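Local coordinates for protein trans-4-hydroxy-L-proline dehydratase (Clostridioides difficile 70-100-2010, PDB 6VXC) that dehydrates trans-4-hydroxy-L-proline to (S)-1-pyrroline-5-carboxylate by glycyl-radical chemistry during the anaerobic breakdown of hydroxyproline, at residues 757-762 with 799-804; 692-697 with 723-728. All blocks are in the same frame, centred on the assembly; numbering follows the deposited sequence.

Contact 1: residues 757-762 with 799-804; sequences QFNVFD and DEIIGR
Phe761 and Ile801 make the apolar half of this contact, Asn759 and Arg804 the polar half; together they join the end of strand 755-759, and the loop after it, to the last turn of helix 795-803. The ring of Phe761 reaches the helix with its far corner: CE2 lies 3.7 Å from CG2 of Ile801, the methyl approaching obliquely, and CZ meets O of Ile801 edge-on, 3.8 Å away in the ring plane. Ile801 turns CG2 to the ring because that branch is anti to the backbone N, while its CG1 packs 3.7 Å above one face of the Arg804 guanidinium, offset toward the rim.

Arg804 can be followed outward from CB, where CG stands anti to the carbonyl carbon (chi1 -64°) and the chain then runs extended to NE. NE donates to OE1 of Glu800 at 2.9 Å with a nearly straight bond (170°), and NH2 of Arg804 gives a second bond to OE2 of Glu800 at 3.0 Å, a side-on salt bridge. NH2 also donates to the carbonyl of Val783. NH1 points to the strand, where a water accepts from it and from ND2 of Asn759, 2.9 Å each way. The two nitrogens, both donors, stand 3.5 Å apart without bonding; the amide and guanidinium planes are 41° apart. OD1 of Asn759 accepts from the backbone N of Arg782, which fixes the amide's orientation.

The water accepts from both donors and so relieves their facing each other. Glu800, also bonded to His668, probably offsets part of the Arg804 charge, its carboxylate being shared with a second cation. The bonds to Arg782 and Val783 hold the backbone just ahead of Gly785, which carries the radical in the active enzyme and is unmodified here.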
loop_
_atom_site.group_PDB
_atom_site.type_symbol
_atom_site.label_atom_id
_atom_site.label_comp_id
_atom_site.label_asym_id
_atom_site.label_seq_id
_atom_site.Cartn_x
_atom_site.Cartn_y
_atom_site.Cartn_z
ATOM N N GLN A 757 0.214 14.430 5.711
ATOM C CA GLN A 757 0.731 14.720 4.379
ATOM C C GLN A 757 -0.082 15.876 3.793
ATOM O O GLN A 757 -1.245 16.060 4.146
ATOM C CB GLN A 757 0.652 13.497 3.474
ATOM C CG GLN A 757 -0.766 13.031 3.220
ATOM C CD GLN A 757 -0.824 11.641 2.599
ATOM O OE1 GLN A 757 0.087 10.827 2.783
ATOM N NE2 GLN A 757 -1.867 11.382 1.817
ATOM N N PHE A 758 0.524 16.638 2.878
ATOM C CA PHE A 758 -0.017 17.930 2.461
ATOM C C PHE A 758 -0.271 18.011 0.956
ATOM O O PHE A 758 0.539 17.553 0.145
ATOM C CB PHE A 758 0.930 19.076 2.859
ATOM C CG PHE A 758 1.247 19.121 4.328
ATOM C CD1 PHE A 758 0.231 19.313 5.266
ATOM C CD2 PHE A 758 2.558 18.973 4.776
ATOM C CE1 PHE A 758 0.522 19.358 6.628
ATOM C CE2 PHE A 758 2.864 19.012 6.139
ATOM C CZ PHE A 758 1.839 19.211 7.068
ATOM N N ASN A 759 -1.405 18.602 0.601
ATOM C CA ASN A 759 -1.617 19.203 -0.706
ATOM C C ASN A 759 -1.352 20.705 -0.615
ATOM O O ASN A 759 -1.719 21.346 0.370
ATOM C CB ASN A 759 -3.040 18.963 -1.220
ATOM C CG ASN A 759 -3.146 17.732 -2.103
ATOM O OD1 ASN A 759 -2.351 17.537 -3.022
ATOM N ND2 ASN A 759 -4.147 16.907 -1.844
ATOM N N VAL A 760 -0.700 21.253 -1.639
ATOM C CA VAL A 760 -0.534 22.698 -1.776
ATOM C C VAL A 760 -0.763 23.052 -3.238
ATOM O O VAL A 760 0.180 23.060 -4.036
ATOM C CB VAL A 760 0.865 23.145 -1.319
ATOM C CG1 VAL A 760 1.013 24.698 -1.398
ATOM C CG2 VAL A 760 1.173 22.624 0.058
ATOM N N PHE A 761 -2.000 23.345 -3.611
ATOM C CA PHE A 761 -2.291 23.601 -5.012
ATOM C C PHE A 761 -3.178 24.824 -5.145
ATOM O O PHE A 761 -3.852 25.242 -4.205
ATOM C CB PHE A 761 -2.938 22.384 -5.704
ATOM C CG PHE A 761 -4.225 21.886 -5.060
ATOM C CD1 PHE A 761 -5.413 22.592 -5.191
ATOM C CD2 PHE A 761 -4.245 20.670 -4.389
ATOM C CE1 PHE A 761 -6.598 22.117 -4.624
ATOM C CE2 PHE A 761 -5.425 20.178 -3.816
ATOM C CZ PHE A 761 -6.601 20.903 -3.934
ATOM N N ASP A 762 -3.126 25.418 -6.324
ATOM C CA ASP A 762 -4.045 26.480 -6.696
ATOM C C ASP A 762 -5.320 25.850 -7.236
ATOM O O ASP A 762 -5.284 25.161 -8.260
ATOM C CB ASP A 762 -3.418 27.386 -7.748
ATOM C CG ASP A 762 -3.031 28.722 -7.199
ATOM O OD1 ASP A 762 -1.880 28.854 -6.721
ATOM O OD2 ASP A 762 -3.878 29.644 -7.250
ATOM N N ASP A 799 -13.016 15.921 -7.742
ATOM C CA ASP A 799 -13.850 16.836 -6.975
ATOM C C ASP A 799 -13.723 16.611 -5.472
ATOM O O ASP A 799 -13.910 17.551 -4.693
ATOM C CB ASP A 799 -15.316 16.706 -7.413
ATOM C CG ASP A 799 -15.569 17.301 -8.805
ATOM O OD1 ASP A 799 -14.668 17.983 -9.334
ATOM O OD2 ASP A 799 -16.668 17.092 -9.354
ATOM N N GLU A 800 -13.459 15.378 -5.037
ATOM C CA GLU A 800 -13.222 15.148 -3.616
ATOM C C GLU A 800 -11.995 15.934 -3.159
ATOM O O GLU A 800 -12.052 16.693 -2.187
ATOM C CB GLU A 800 -13.062 13.641 -3.358
ATOM C CG GLU A 800 -13.014 13.212 -1.879
ATOM C CD GLU A 800 -11.606 13.320 -1.257
ATOM O OE1 GLU A 800 -11.406 14.144 -0.348
ATOM O OE2 GLU A 800 -10.702 12.572 -1.675
ATOM N N ILE A 801 -10.904 15.834 -3.919
ATOM C CA ILE A 801 -9.658 16.522 -3.569
ATOM C C ILE A 801 -9.849 18.035 -3.562
ATOM O O ILE A 801 -9.388 18.732 -2.650
ATOM C CB ILE A 801 -8.537 16.103 -4.541
ATOM C CG1 ILE A 801 -8.189 14.624 -4.325
ATOM C CG2 ILE A 801 -7.306 17.055 -4.427
ATOM C CD1 ILE A 801 -7.395 14.006 -5.427
ATOM N N ILE A 802 -10.540 18.563 -4.574
ATOM C CA ILE A 802 -10.786 19.997 -4.666
ATOM C C ILE A 802 -11.624 20.494 -3.493
ATOM O O ILE A 802 -11.504 21.653 -3.083
ATOM C CB ILE A 802 -11.472 20.334 -6.007
ATOM C CG1 ILE A 802 -10.530 20.059 -7.182
ATOM C CG2 ILE A 802 -11.954 21.775 -5.994
ATOM C CD1 ILE A 802 -11.207 20.062 -8.554
ATOM N N GLY A 803 -12.525 19.656 -2.983
ATOM C CA GLY A 803 -13.382 20.021 -1.875
ATOM C C GLY A 803 -12.731 19.960 -0.514
ATOM O O GLY A 803 -13.338 20.418 0.459
ATOM N N ARG A 804 -11.508 19.439 -0.420
ATOM C CA ARG A 804 -10.838 19.390 0.874
ATOM C C ARG A 804 -10.572 20.811 1.370
ATOM O O ARG A 804 -10.416 21.744 0.585
ATOM C CB ARG A 804 -9.541 18.577 0.788
ATOM C CG ARG A 804 -9.751 17.107 0.441
ATOM C CD ARG A 804 -8.429 16.363 0.278
ATOM N NE ARG A 804 -8.593 15.003 -0.234
ATOM C CZ ARG A 804 -7.580 14.188 -0.523
ATOM N NH1 ARG A 804 -6.320 14.586 -0.349
ATOM N NH2 ARG A 804 -7.821 12.970 -0.984
HETATM O O HOH W 1 -5.260 17.016 0.791
#

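Contact 2: residues 692-697 with 723-728; sequences ISPEKG and LNQRFA
A buried loop-to-strand contact, pinned by one hydrogen bond from backbone to side chain, lays residues 692-697 against the start of strand 724-726, an outermost strand of a five-stranded mixed sheet. The backbones come closest at Ser693 and Leu723, whose CA atoms are 5.3 Å apart. OG of Ser693 accepts from the backbone N of Asn724 at 3.2 Å, with an N-H...O angle of 154°. A chi1 of -51° sets OG anti to the carbonyl carbon and so swings the hydroxyl to the strand. The same oxygen is also hydrogen-bonded to the carboxylate of Glu690, so two partners fix its position, and CB of Asn724 lies beside it at 3.7 Å.

Leu723 supplies the apolar side. Its CD1 methyl rests against the Ser693 backbone, 3.9 Å from CA, and its CB meets CG1 of Ile692 at 4.2 Å, the two side chains crossing at about a right angle. Further along, CD of Pro694 lies near NE2 of Gln725. That amide is folded back on its own strand, where NE2 donates to O of Asn724 at 2.9 Å, in the carbonyl plane and on a lone pair.

The side chain of Asn724 is about 9 Å from that of Cys454, by similarity the cysteine radical intermediate, so the contact is near the probable active site. Ile692 and Leu723 both touch Cys710 of helix 703-711 and Tyr748 of helix 734-750, while Gln725 packs on Pro703 and Val706. On its inner side the strand pairs in parallel with strand 755-759, through backbone bonds of Leu723 and Gln725 with Gln757.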
loop_
_atom_site.group_PDB
_atom_site.type_symbol
_atom_site.label_atom_id
_atom_site.label_comp_id
_atom_site.label_asym_id
_atom_site.label_seq_id
_atom_site.Cartn_x
_atom_site.Cartn_y
_atom_site.Cartn_z
ATOM N N ILE A 692 -8.514 9.686 8.377
ATOM C CA ILE A 692 -9.130 10.250 9.574
ATOM C C ILE A 692 -9.362 11.752 9.414
ATOM O O ILE A 692 -9.542 12.468 10.406
ATOM C CB ILE A 692 -8.315 9.952 10.848
ATOM C CG1 ILE A 692 -6.946 10.656 10.800
ATOM C CG2 ILE A 692 -8.238 8.436 11.117
ATOM C CD1 ILE A 692 -6.205 10.681 12.115
ATOM N N SER A 693 -9.379 12.235 8.179
ATOM C CA SER A 693 -9.566 13.646 7.903
ATOM C C SER A 693 -11.002 14.059 8.219
ATOM O O SER A 693 -11.895 13.218 8.299
ATOM C CB SER A 693 -9.276 13.947 6.429
ATOM O OG SER A 693 -8.023 13.428 6.004
ATOM N N PRO A 694 -11.246 15.357 8.389
ATOM C CA PRO A 694 -12.621 15.839 8.579
ATOM C C PRO A 694 -13.476 15.631 7.337
ATOM O O PRO A 694 -12.980 15.496 6.219
ATOM C CB PRO A 694 -12.444 17.331 8.863
ATOM C CG PRO A 694 -10.987 17.494 9.259
ATOM C CD PRO A 694 -10.246 16.428 8.510
ATOM N N GLU A 695 -14.788 15.622 7.555
ATOM C CA GLU A 695 -15.760 15.612 6.473
ATOM C C GLU A 695 -15.676 16.911 5.671
ATOM O O GLU A 695 -15.154 17.923 6.135
ATOM C CB GLU A 695 -17.183 15.440 7.021
ATOM C CG GLU A 695 -17.819 14.062 6.794
ATOM C CD GLU A 695 -18.379 13.878 5.379
ATOM O OE1 GLU A 695 -17.977 14.633 4.471
ATOM O OE2 GLU A 695 -19.223 12.980 5.176
ATOM N N LYS A 696 -16.254 16.881 4.474
ATOM C CA LYS A 696 -16.264 18.054 3.604
ATOM C C LYS A 696 -16.971 19.216 4.284
ATOM O O LYS A 696 -18.131 19.100 4.686
ATOM C CB LYS A 696 -16.941 17.710 2.281
ATOM C CG LYS A 696 -16.158 16.699 1.467
ATOM C CD LYS A 696 -14.809 17.278 1.064
ATOM C CE LYS A 696 -13.938 16.274 0.312
ATOM N NZ LYS A 696 -13.297 15.306 1.246
ATOM N N GLY A 697 -16.272 20.341 4.399
ATOM C CA GLY A 697 -16.800 21.499 5.078
ATOM C C GLY A 697 -16.913 21.373 6.580
ATOM O O GLY A 697 -17.460 22.273 7.219
ATOM N N LEU A 723 -3.843 11.005 7.635
ATOM C CA LEU A 723 -4.391 12.360 7.716
ATOM C C LEU A 723 -3.913 13.196 6.535
ATOM O O LEU A 723 -2.716 13.462 6.415
ATOM C CB LEU A 723 -4.012 13.045 9.035
ATOM C CG LEU A 723 -4.435 14.529 9.157
ATOM C CD1 LEU A 723 -5.944 14.682 9.006
ATOM C CD2 LEU A 723 -3.996 15.138 10.478
ATOM N N ASN A 724 -4.860 13.642 5.695
ATOM C CA ASN A 724 -4.631 14.635 4.648
ATOM C C ASN A 724 -4.914 16.033 5.179
ATOM O O ASN A 724 -5.927 16.259 5.843
ATOM C CB ASN A 724 -5.554 14.429 3.448
ATOM C CG ASN A 724 -5.092 13.361 2.514
ATOM O OD1 ASN A 724 -5.864 12.460 2.150
ATOM N ND2 ASN A 724 -3.840 13.431 2.122
ATOM N N GLN A 725 -4.024 16.972 4.868
ATOM C CA GLN A 725 -4.276 18.394 5.072
ATOM C C GLN A 725 -3.838 19.148 3.827
ATOM O O GLN A 725 -2.987 18.681 3.066
ATOM C CB GLN A 725 -3.566 18.939 6.321
ATOM C CG GLN A 725 -4.231 18.581 7.677
ATOM C CD GLN A 725 -5.598 19.235 7.865
ATOM O OE1 GLN A 725 -5.689 20.404 8.227
ATOM N NE2 GLN A 725 -6.665 18.473 7.635
ATOM N N ARG A 726 -4.451 20.307 3.616
ATOM C CA ARG A 726 -4.257 21.105 2.417
ATOM C C ARG A 726 -4.075 22.567 2.807
ATOM O O ARG A 726 -4.812 23.077 3.651
ATOM C CB ARG A 726 -5.450 20.938 1.471
ATOM C CG ARG A 726 -5.474 21.912 0.343
ATOM C CD ARG A 726 -6.807 21.912 -0.363
ATOM N NE ARG A 726 -6.898 23.083 -1.223
ATOM C CZ ARG A 726 -7.986 23.467 -1.873
ATOM N NH1 ARG A 726 -9.113 22.775 -1.778
ATOM N NH2 ARG A 726 -7.932 24.554 -2.628
ATOM N N PHE A 727 -3.109 23.241 2.187
ATOM C CA PHE A 727 -2.812 24.635 2.490
ATOM C C PHE A 727 -2.952 25.503 1.251
ATOM O O PHE A 727 -2.580 25.098 0.146
ATOM C CB PHE A 727 -1.400 24.807 3.031
ATOM C CG PHE A 727 -1.205 24.190 4.359
ATOM C CD1 PHE A 727 -1.891 24.660 5.458
ATOM C CD2 PHE A 727 -0.319 23.145 4.521
ATOM C CE1 PHE A 727 -1.725 24.071 6.687
ATOM C CE2 PHE A 727 -0.141 22.569 5.753
ATOM C CZ PHE A 727 -0.851 23.029 6.828
ATOM N N ALA A 728 -3.459 26.705 1.455
ATOM C CA ALA A 728 -3.407 27.714 0.415
ATOM C C ALA A 728 -1.952 27.978 0.057
ATOM O O ALA A 728 -1.116 28.106 0.954
ATOM C CB ALA A 728 -4.079 29.006 0.890
#

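Both contacts are buried, with centres 8 Å apart, and reach neighbouring strands of one sheet: contact 1 strand 755-759, contact 2 strand 724-726 at the sheet's edge. A probable backbone hydrogen bond, N of Asn759 to O of Gln725 at 2.9 Å, joins these strands directly. NZ of Lys696 from the contact 2 loop makes a 2.7 Å salt bridge with OE1 of Glu800 from the contact 1 helix. Their chemistry differs: contact 1 spans a wider separation with a phenylalanine ring, a charged cluster and a water, whereas contact 2 relies on close backbone approach, a serine hydroxyl and aliphatic packing. Both belong to the glycine radical domain.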